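Local coordinates for galactose mutarotase-like protein (Clostridium acetobutylicum, PDB 3OS7) that probably binds carbohydrates and may catalyse the interconversion of aldose anomers, at residues 194-197 and 198-202; 303-306 and 307-311. One frame throughout, in Å; residues are numbered along the deposited sequence. Where two conformers were deposited one is given.

Interaction 1: 194-197 and 198-202; sequences EGSE and DSNCR. With EDO (1,2-ethanediol), chain I.
Glu197 O takes a hydrogen bond from Asn200 N at 3.0 Å, a bond that spans three residues and tightens the chain into a short 3-10 segment at 198-200. One residue on, Cys201 N bonds to Asp198 O, and the strand is under way by Arg202. A water joins the two segments: it accepts from Asp198 N at 2.9 Å and donates to Glu197 OE2 at 3.2 Å. The Glu197 chain is folded at its second torsion (chi2 71°), which swings the carboxylate back beside its own backbone and within range of that water. The setting is a surface loop of the galactose mutarotase-like beta-sandwich, joining strand 178-189 to strand 201-213. Here the chain enters the second strand, and Arg202 is already in backbone hydrogen bonding with Glu267 of the neighbouring antiparallel strand 263-268. Ser196 comes in beside the turn: with OG anti to its backbone N (chi1 -173°), the hydroxyl lies 3.6 Å from Asn200 CB and makes its hydrogen bond to Asp268 OD2. Asn200 CB also lies 3.4 Å from Glu197 O. Asp198 forms a salt bridge through OD2 with Lys296, which would temper any repulsion from the Glu197 carboxylate, whose OE2 is 5.4 Å from Asp198 OD1. Cys201 is buried, its side chain packed on Val190 and Ile266. At the exposed start of the loop, Glu194 OE1 accepts a hydrogen bond from O2 of a 1,2-ethanediol molecule, 3.0 Å away, probably a crystallisation additive.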
loop_
_atom_site.group_PDB
_atom_site.type_symbol
_atom_site.label_atom_id
_atom_site.label_comp_id
_atom_site.label_asym_id
_atom_site.label_seq_id
_atom_site.Cartn_x
_atom_site.Cartn_y
_atom_site.Cartn_z
ATOM N N GLU A 194 -9.289 -21.235 1.038
ATOM C CA GLU A 194 -10.212 -22.017 1.880
ATOM C C GLU A 194 -9.593 -23.354 2.290
ATOM O O GLU A 194 -8.728 -23.904 1.599
ATOM C CB GLU A 194 -11.540 -22.264 1.147
ATOM C CG GLU A 194 -12.747 -22.106 2.041
ATOM C CD GLU A 194 -13.064 -20.648 2.315
ATOM O OE1 GLU A 194 -12.344 -20.017 3.128
ATOM O OE2 GLU A 194 -14.040 -20.138 1.709
ATOM N N GLY A 195 -10.023 -23.875 3.431
ATOM C CA GLY A 195 -9.515 -25.152 3.918
ATOM C C GLY A 195 -8.117 -25.043 4.483
ATOM O O GLY A 195 -7.368 -26.023 4.533
ATOM N N SER A 196 -7.749 -23.839 4.897
ATOM C CA SER A 196 -6.485 -23.629 5.559
ATOM C C SER A 196 -6.745 -22.856 6.848
ATOM O O SER A 196 -7.898 -22.738 7.259
ATOM C CB SER A 196 -5.531 -22.898 4.641
ATOM O OG SER A 196 -4.290 -22.878 5.275
ATOM N N GLU A 197 -5.703 -22.351 7.502
ATOM C CA GLU A 197 -5.864 -21.693 8.788
ATOM C C GLU A 197 -4.866 -20.546 8.856
ATOM O O GLU A 197 -3.816 -20.642 8.210
ATOM C CB GLU A 197 -5.573 -22.703 9.916
ATOM C CG GLU A 197 -6.521 -22.636 11.085
ATOM C CD GLU A 197 -7.917 -23.156 10.734
ATOM O OE1 GLU A 197 -8.091 -24.390 10.596
ATOM O OE2 GLU A 197 -8.848 -22.329 10.614
ATOM N N ASP A 198 -5.150 -19.511 9.652
ATOM C CA ASP A 198 -4.199 -18.397 9.819
ATOM C C ASP A 198 -2.799 -18.868 10.286
ATOM O O ASP A 198 -1.775 -18.328 9.824
ATOM C CB ASP A 198 -4.753 -17.257 10.703
ATOM C CG ASP A 198 -5.221 -17.715 12.078
ATOM O OD1 ASP A 198 -5.032 -18.898 12.424
ATOM O OD2 ASP A 198 -5.779 -16.862 12.823
ATOM N N SER A 199 -2.750 -19.912 11.123
ATOM C CA SER A 199 -1.502 -20.495 11.644
ATOM C C SER A 199 -0.671 -21.227 10.586
ATOM O O SER A 199 0.470 -21.597 10.830
ATOM C CB SER A 199 -1.838 -21.491 12.768
ATOM O OG SER A 199 -2.699 -22.522 12.296
ATOM N N ASN A 200 -1.251 -21.494 9.423
ATOM C CA ASN A 200 -0.511 -22.127 8.346
ATOM C C ASN A 200 0.314 -21.139 7.523
ATOM O O ASN A 200 1.062 -21.561 6.651
ATOM C CB ASN A 200 -1.440 -22.875 7.412
ATOM C CG ASN A 200 -2.112 -24.025 8.096
ATOM O OD1 ASN A 200 -1.712 -24.384 9.196
ATOM N ND2 ASN A 200 -3.160 -24.572 7.489
ATOM N N CYS A 201 0.148 -19.843 7.771
ATOM C CA CYS A 201 0.776 -18.832 6.925
ATOM C C CYS A 201 2.051 -18.268 7.535
ATOM O O CYS A 201 2.064 -17.897 8.703
ATOM C CB CYS A 201 -0.177 -17.700 6.638
ATOM S SG CYS A 201 -1.546 -18.212 5.573
ATOM N N ARG A 202 3.099 -18.173 6.707
ATOM C CA ARG A 202 4.358 -17.549 7.112
ATOM C C ARG A 202 4.628 -16.339 6.235
ATOM O O ARG A 202 4.453 -16.411 5.018
ATOM C CB ARG A 202 5.518 -18.500 6.946
ATOM C CG ARG A 202 5.367 -19.829 7.654
ATOM C CD ARG A 202 5.577 -19.668 9.111
ATOM N NE ARG A 202 5.951 -20.927 9.742
ATOM C CZ ARG A 202 6.616 -21.011 10.890
ATOM N NH1 ARG A 202 6.988 -19.897 11.541
ATOM N NH2 ARG A 202 6.931 -22.210 11.381
HETATM C C1 EDO I . -10.008 -15.693 2.740
HETATM O O1 EDO I . -11.334 -15.175 2.846
HETATM C C2 EDO I . -10.049 -17.173 3.064
HETATM O O2 EDO I . -10.674 -17.851 1.971
HETATM O O HOH W 1 -7.904 -19.308 10.462
#

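Interaction 2: 303-306 and 307-311; sequences QTSI and INSPN
Ser305 OG and Ser309 OG meet tip to tip at 2.8 Å in a hydrogen bond that either could donate, and Ser181 OG is a second hydroxyl partner for Ser305 OG. Each hydroxyl of the 305-309 pair is folded back over its own backbone, lying between N and the carbonyl carbon (chi1 70° in Ser305), and this turns the pair to face one another across the bend. The chain between them makes a type II beta turn from Ile306 to Ser309, closed by a weak bond from Ser309 N to Ile306 O at 3.1 Å. Asn308 takes the positive phi that the third position of such a turn needs. Ile306 CG2 packs against the turn, 3.8 Å from Ser309 CB. Gln303 reaches along the loop with its chain extended, and NE2 donates to Ser305 O at 2.9 Å, nearly straight along the carbonyl; the same nitrogen lies 4.0 Å from Ile307 CG1, the two side chains crossing at a slant. Further out, Asn311 ND2 donates to Asn308 OD1 at 3.0 Å, and that oxygen also accepts from Asp84 N. Pro219 touches Ile306 and Ile307. All this lies in the loop leaving strand 297-303 toward helix 316-319 of the galactose mutarotase-like beta-sandwich. Linked hydroxyls can thus exchange donor and acceptor roles here, whereas Ile307 N, buried without a partner in the model, probably carries an energetic cost.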
loop_
_atom_site.group_PDB
_atom_site.type_symbol
_atom_site.label_atom_id
_atom_site.label_comp_id
_atom_site.label_asym_id
_atom_site.label_seq_id
_atom_site.Cartn_x
_atom_site.Cartn_y
_atom_site.Cartn_z
ATOM N N GLN A 303 6.642 1.872 1.819
ATOM C CA GLN A 303 6.754 3.333 1.899
ATOM C C GLN A 303 8.007 3.802 1.196
ATOM O O GLN A 303 9.023 3.121 1.237
ATOM C CB GLN A 303 6.819 3.823 3.374
ATOM C CG GLN A 303 5.792 3.252 4.294
ATOM C CD GLN A 303 5.763 3.852 5.699
ATOM O OE1 GLN A 303 4.786 3.677 6.417
ATOM N NE2 GLN A 303 6.809 4.565 6.089
ATOM N N THR A 304 7.944 4.979 0.572
ATOM C CA THR A 304 9.136 5.585 -0.030
ATOM C C THR A 304 10.146 6.100 0.982
ATOM O O THR A 304 11.316 6.299 0.667
ATOM C CB THR A 304 8.753 6.752 -0.964
ATOM O OG1 THR A 304 8.012 7.746 -0.217
ATOM C CG2 THR A 304 7.919 6.226 -2.117
ATOM N N SER A 305 9.696 6.340 2.198
ATOM C CA SER A 305 10.519 6.945 3.198
ATOM C C SER A 305 10.132 6.430 4.572
ATOM O O SER A 305 9.091 5.808 4.753
ATOM C CB SER A 305 10.405 8.470 3.153
ATOM O OG SER A 305 9.157 8.971 3.597
ATOM N N ILE A 306 10.993 6.733 5.529
ATOM C CA ILE A 306 10.764 6.387 6.900
ATOM C C ILE A 306 9.531 7.138 7.437
ATOM O O ILE A 306 9.135 8.196 6.923
ATOM C CB ILE A 306 12.041 6.664 7.750
ATOM C CG1 ILE A 306 11.988 5.919 9.073
ATOM C CG2 ILE A 306 12.287 8.183 7.961
ATOM C CD1 ILE A 306 13.317 5.963 9.803
ATOM N N ILE A 307 8.919 6.579 8.467
ATOM C CA ILE A 307 7.872 7.275 9.193
ATOM C C ILE A 307 8.416 8.641 9.636
ATOM O O ILE A 307 9.560 8.727 10.084
ATOM C CB ILE A 307 7.438 6.495 10.441
ATOM C CG1 ILE A 307 6.811 5.158 10.054
ATOM C CG2 ILE A 307 6.436 7.346 11.291
ATOM C CD1 ILE A 307 6.354 4.317 11.275
ATOM N N ASN A 308 7.607 9.690 9.486
ATOM C CA ASN A 308 7.962 11.062 9.926
ATOM C C ASN A 308 9.190 11.609 9.169
ATOM O O ASN A 308 9.903 12.406 9.712
ATOM C CB ASN A 308 8.204 11.062 11.445
ATOM C CG ASN A 308 8.231 12.473 12.077
ATOM O OD1 ASN A 308 7.506 13.376 11.674
ATOM N ND2 ASN A 308 9.035 12.624 13.125
ATOM N N SER A 309 9.421 11.145 7.936
ATOM C CA SER A 309 10.646 11.452 7.181
ATOM C C SER A 309 10.984 12.958 7.054
ATOM O O SER A 309 12.150 13.309 7.107
ATOM C CB SER A 309 10.621 10.831 5.774
ATOM O OG SER A 309 9.666 11.431 4.911
ATOM N N PRO A 310 9.989 13.847 6.905
ATOM C CA PRO A 310 10.353 15.257 6.818
ATOM C C PRO A 310 11.015 15.828 8.074
ATOM O O PRO A 310 11.656 16.871 8.002
ATOM C CB PRO A 310 9.002 15.944 6.577
ATOM C CG PRO A 310 8.131 14.902 6.091
ATOM C CD PRO A 310 8.542 13.674 6.769
ATOM N N ASN A 311 10.867 15.155 9.215
ATOM C CA ASN A 311 11.381 15.669 10.482
ATOM C C ASN A 311 12.589 14.941 11.081
ATOM O O ASN A 311 13.074 15.364 12.117
ATOM C CB ASN A 311 10.248 15.647 11.528
ATOM C CG ASN A 311 9.200 16.723 11.292
ATOM O OD1 ASN A 311 9.542 17.903 11.053
ATOM N ND2 ASN A 311 7.916 16.344 11.409
#

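Overall arrangement
The two contacts come in series along the chain, interaction 1 closing before interaction 2 opens, with centres 33 Å apart and nearest atoms about 19 Å apart, so they do not touch. Both adjoin the ends of strands in the large antiparallel beta-sandwich. Strand 178-189 precedes the loop of interaction 1 and also pairs with strand 297-303, which leads into interaction 2. Their environments differ: residues 194-202 form a surface bend about 23 Å from the chain centre, whereas residues 303-311 are a buried connection at about 15 Å. A tetraethylene glycol, probably from the crystallisation liquor, though such molecules often mark pockets, lies about 5 Å from the Ser309 side chain.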